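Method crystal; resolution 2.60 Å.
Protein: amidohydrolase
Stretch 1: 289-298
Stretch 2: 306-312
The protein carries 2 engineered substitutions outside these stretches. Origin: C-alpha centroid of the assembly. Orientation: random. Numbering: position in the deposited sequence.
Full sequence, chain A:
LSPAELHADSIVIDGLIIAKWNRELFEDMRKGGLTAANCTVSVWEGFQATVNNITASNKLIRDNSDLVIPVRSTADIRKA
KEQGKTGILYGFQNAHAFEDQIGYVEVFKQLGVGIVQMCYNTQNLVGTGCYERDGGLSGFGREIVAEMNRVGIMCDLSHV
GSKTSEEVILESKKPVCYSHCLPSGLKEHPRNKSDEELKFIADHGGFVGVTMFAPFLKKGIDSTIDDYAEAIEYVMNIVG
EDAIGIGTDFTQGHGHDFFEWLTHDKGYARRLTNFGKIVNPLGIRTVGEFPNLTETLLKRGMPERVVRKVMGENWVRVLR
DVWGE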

# COMPACT_ATOMS: atom_id res chain seq x y z
N GLU A 289 36.94 -8.96 6.15
CA GLU A 289 37.40 -10.28 5.75
C GLU A 289 37.03 -10.64 4.32
O GLU A 289 37.29 -11.77 3.88
CB GLU A 289 36.84 -11.35 6.69
CG GLU A 289 37.46 -11.38 8.06
CD GLU A 289 36.89 -12.50 8.90
OE1 GLU A 289 35.75 -12.35 9.38
OE2 GLU A 289 37.59 -13.53 9.08
N PHE A 290 36.43 -9.70 3.60
CA PHE A 290 36.01 -9.91 2.22
C PHE A 290 37.03 -10.71 1.39
O PHE A 290 36.67 -11.65 0.69
CB PHE A 290 35.73 -8.57 1.54
CG PHE A 290 34.34 -8.44 0.99
CD1 PHE A 290 33.95 -9.14 -0.14
CD2 PHE A 290 33.40 -7.63 1.63
CE1 PHE A 290 32.65 -9.04 -0.64
CE2 PHE A 290 32.10 -7.52 1.15
CZ PHE A 290 31.72 -8.23 0.01
N PRO A 291 38.32 -10.34 1.47
CA PRO A 291 39.35 -11.06 0.71
C PRO A 291 39.43 -12.58 0.86
O PRO A 291 40.05 -13.25 0.03
CB PRO A 291 40.65 -10.35 1.11
CG PRO A 291 40.32 -9.70 2.41
CD PRO A 291 38.91 -9.22 2.22
N ASN A 292 38.81 -13.14 1.89
CA ASN A 292 38.84 -14.59 2.08
C ASN A 292 37.92 -15.27 1.08
O ASN A 292 38.01 -16.48 0.86
CB ASN A 292 38.40 -14.96 3.49
CG ASN A 292 39.29 -14.38 4.54
OD1 ASN A 292 39.03 -14.53 5.74
ND2 ASN A 292 40.35 -13.71 4.12
N LEU A 293 37.02 -14.49 0.49
CA LEU A 293 36.07 -15.01 -0.48
C LEU A 293 36.73 -15.15 -1.84
O LEU A 293 36.38 -16.03 -2.64
CB LEU A 293 34.86 -14.09 -0.54
CG LEU A 293 33.64 -14.56 -1.33
CD1 LEU A 293 33.32 -16.02 -1.01
CD2 LEU A 293 32.46 -13.67 -0.99
N THR A 294 37.69 -14.28 -2.12
CA THR A 294 38.41 -14.32 -3.39
C THR A 294 39.34 -15.52 -3.31
O THR A 294 39.41 -16.33 -4.24
CB THR A 294 39.24 -13.04 -3.60
OG1 THR A 294 38.34 -11.93 -3.81
CG2 THR A 294 40.15 -13.17 -4.82
N GLU A 295 40.05 -15.64 -2.20
CA GLU A 295 40.98 -16.74 -1.99
C GLU A 295 40.25 -18.08 -2.01
O GLU A 295 40.72 -19.04 -2.62
CB GLU A 295 41.71 -16.55 -0.65
CG GLU A 295 42.48 -17.78 -0.18
CD GLU A 295 43.28 -17.52 1.09
OE1 GLU A 295 42.78 -16.81 1.99
OE2 GLU A 295 44.41 -18.05 1.20
N THR A 296 39.09 -18.14 -1.35
CA THR A 296 38.32 -19.38 -1.30
C THR A 296 37.85 -19.81 -2.69
O THR A 296 38.28 -20.84 -3.20
CB THR A 296 37.11 -19.25 -0.35
OG1 THR A 296 37.57 -19.15 1.00
CG2 THR A 296 36.20 -20.47 -0.47
N LEU A 297 36.97 -19.03 -3.29
CA LEU A 297 36.47 -19.35 -4.62
C LEU A 297 37.65 -19.74 -5.53
O LEU A 297 37.56 -20.67 -6.34
CB LEU A 297 35.75 -18.14 -5.22
CG LEU A 297 34.35 -17.86 -4.66
CD1 LEU A 297 33.94 -16.44 -5.02
CD2 LEU A 297 33.36 -18.86 -5.23
N LEU A 298 38.75 -19.03 -5.35
CA LEU A 298 39.96 -19.25 -6.13
C LEU A 298 40.56 -20.64 -5.88
O LEU A 298 40.81 -21.40 -6.81
CB LEU A 298 40.97 -18.16 -5.78
CG LEU A 298 42.10 -17.85 -6.75
CD1 LEU A 298 41.55 -17.59 -8.14
CD2 LEU A 298 42.86 -16.63 -6.24
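Stretch 2, residues 306-312: VVRKVMG

How does the second stretch run relative to the first? The contact is mostly helix against helix; the helix of stretch 1 runs on through L298 and beyond, F290 joins the contact from its start, and V306 to G312 belong to a helix that has already begun before V306. Their N-to-C directions make an angle of 146°, so the second helix runs roughly back along the first, well tilted from exact antiparallel, with a closest approach of 10.3 Å between the axes. L298 and T294 meet V307, while M311, one turn further along, runs past F290, L293, T294 and L297. The CA atoms of L298 and V307, 6.9 Å apart, are the nearest pair. Between K309 and G312 the second helix has a wider pi-type turn.

What does the start of stretch 1 offer to its partner? E289 is out of reach, but the ring of F290, whose CB points sideways, comes nearer at its end. Its CD1 lies 3.8 Å from CE of M311, a selenomethionine, and that methyl sits at the edge of the ring, near its plane. P291 points away. One turn along from F290, L293 places CG 4.1 Å from SE of M311, so F290 and L293 meet successive atoms at the end of the same long side chain.

Which residue of stretch 1 touches both V307 and M311? T294 does. Its OG1 lies 3.6 Å from CE of M311, a van der Waals contact with a methyl; the hydroxyl is hydrogen-bonded elsewhere in the structure. Its CG2 lies 4.0 Å from CG1 of V307. V307 and M311 are four residues apart and both point toward stretch 1, with M311 N bonded to V307 O at 2.9 Å, so one turn of helix brings both side chains to the same threonine. E295 points away, and T296 is out of reach, its OG1 donating to N292 O at 2.7 Å within its own helix.

How is the far end closed? L297 points toward stretch 2, and its CD1 packs 4.2 Å from SE of M311 and 4.3 Å from CG1 of V310. L298 starts sideways but brings CD1 to 3.9 Å from CG2 of V307. No hydrogen bond crosses between the stretches; the 329 Å² they bury, counting both sides, rests on side-chain packing, and M311, with four neighbours, has the largest share.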

# COMPACT_ATOMS: atom_id res chain seq x y z
N VAL A 306 36.75 -15.73 -14.04
CA VAL A 306 35.41 -15.87 -13.49
C VAL A 306 35.37 -15.18 -12.13
O VAL A 306 34.42 -14.48 -11.81
CB VAL A 306 35.00 -17.35 -13.32
CG1 VAL A 306 33.60 -17.44 -12.72
CG2 VAL A 306 35.05 -18.07 -14.66
N VAL A 307 36.41 -15.37 -11.33
CA VAL A 307 36.47 -14.74 -10.02
C VAL A 307 36.30 -13.22 -10.13
O VAL A 307 35.51 -12.64 -9.39
CB VAL A 307 37.81 -15.05 -9.30
CG1 VAL A 307 37.87 -14.32 -7.96
CG2 VAL A 307 37.96 -16.55 -9.10
N ARG A 308 37.04 -12.58 -11.04
CA ARG A 308 36.92 -11.14 -11.21
C ARG A 308 35.44 -10.82 -11.37
O ARG A 308 34.92 -9.85 -10.81
CB ARG A 308 37.64 -10.66 -12.48
CG ARG A 308 38.91 -11.39 -12.86
CD ARG A 308 40.16 -10.82 -12.20
NE ARG A 308 40.29 -9.38 -12.41
CZ ARG A 308 41.41 -8.70 -12.24
NH1 ARG A 308 42.53 -9.32 -11.87
NH2 ARG A 308 41.42 -7.39 -12.41
N LYS A 309 34.76 -11.66 -12.15
CA LYS A 309 33.34 -11.51 -12.42
C LYS A 309 32.52 -11.48 -11.14
O LYS A 309 31.95 -10.46 -10.78
CB LYS A 309 32.82 -12.66 -13.29
CG LYS A 309 33.62 -12.96 -14.52
CD LYS A 309 33.60 -11.81 -15.49
CE LYS A 309 33.87 -12.31 -16.89
NZ LYS A 309 32.90 -13.38 -17.27
N VAL A 310 32.48 -12.63 -10.47
CA VAL A 310 31.71 -12.78 -9.25
C VAL A 310 32.05 -11.76 -8.18
O VAL A 310 31.17 -11.37 -7.41
CB VAL A 310 31.89 -14.20 -8.67
CG1 VAL A 310 31.01 -14.36 -7.45
CG2 VAL A 310 31.53 -15.24 -9.72
N MSE A 311 33.29 -11.32 -8.11
CA MSE A 311 33.64 -10.35 -7.08
C MSE A 311 33.21 -8.92 -7.36
O MSE A 311 33.13 -8.11 -6.43
CB MSE A 311 35.15 -10.41 -6.78
CG MSE A 311 35.61 -11.71 -6.13
SE MSE A 311 34.52 -12.27 -4.61
CE MSE A 311 34.97 -10.87 -3.35
N GLY A 312 32.92 -8.60 -8.62
CA GLY A 312 32.50 -7.24 -8.91
C GLY A 312 32.25 -6.85 -10.35
O GLY A 312 31.26 -6.17 -10.64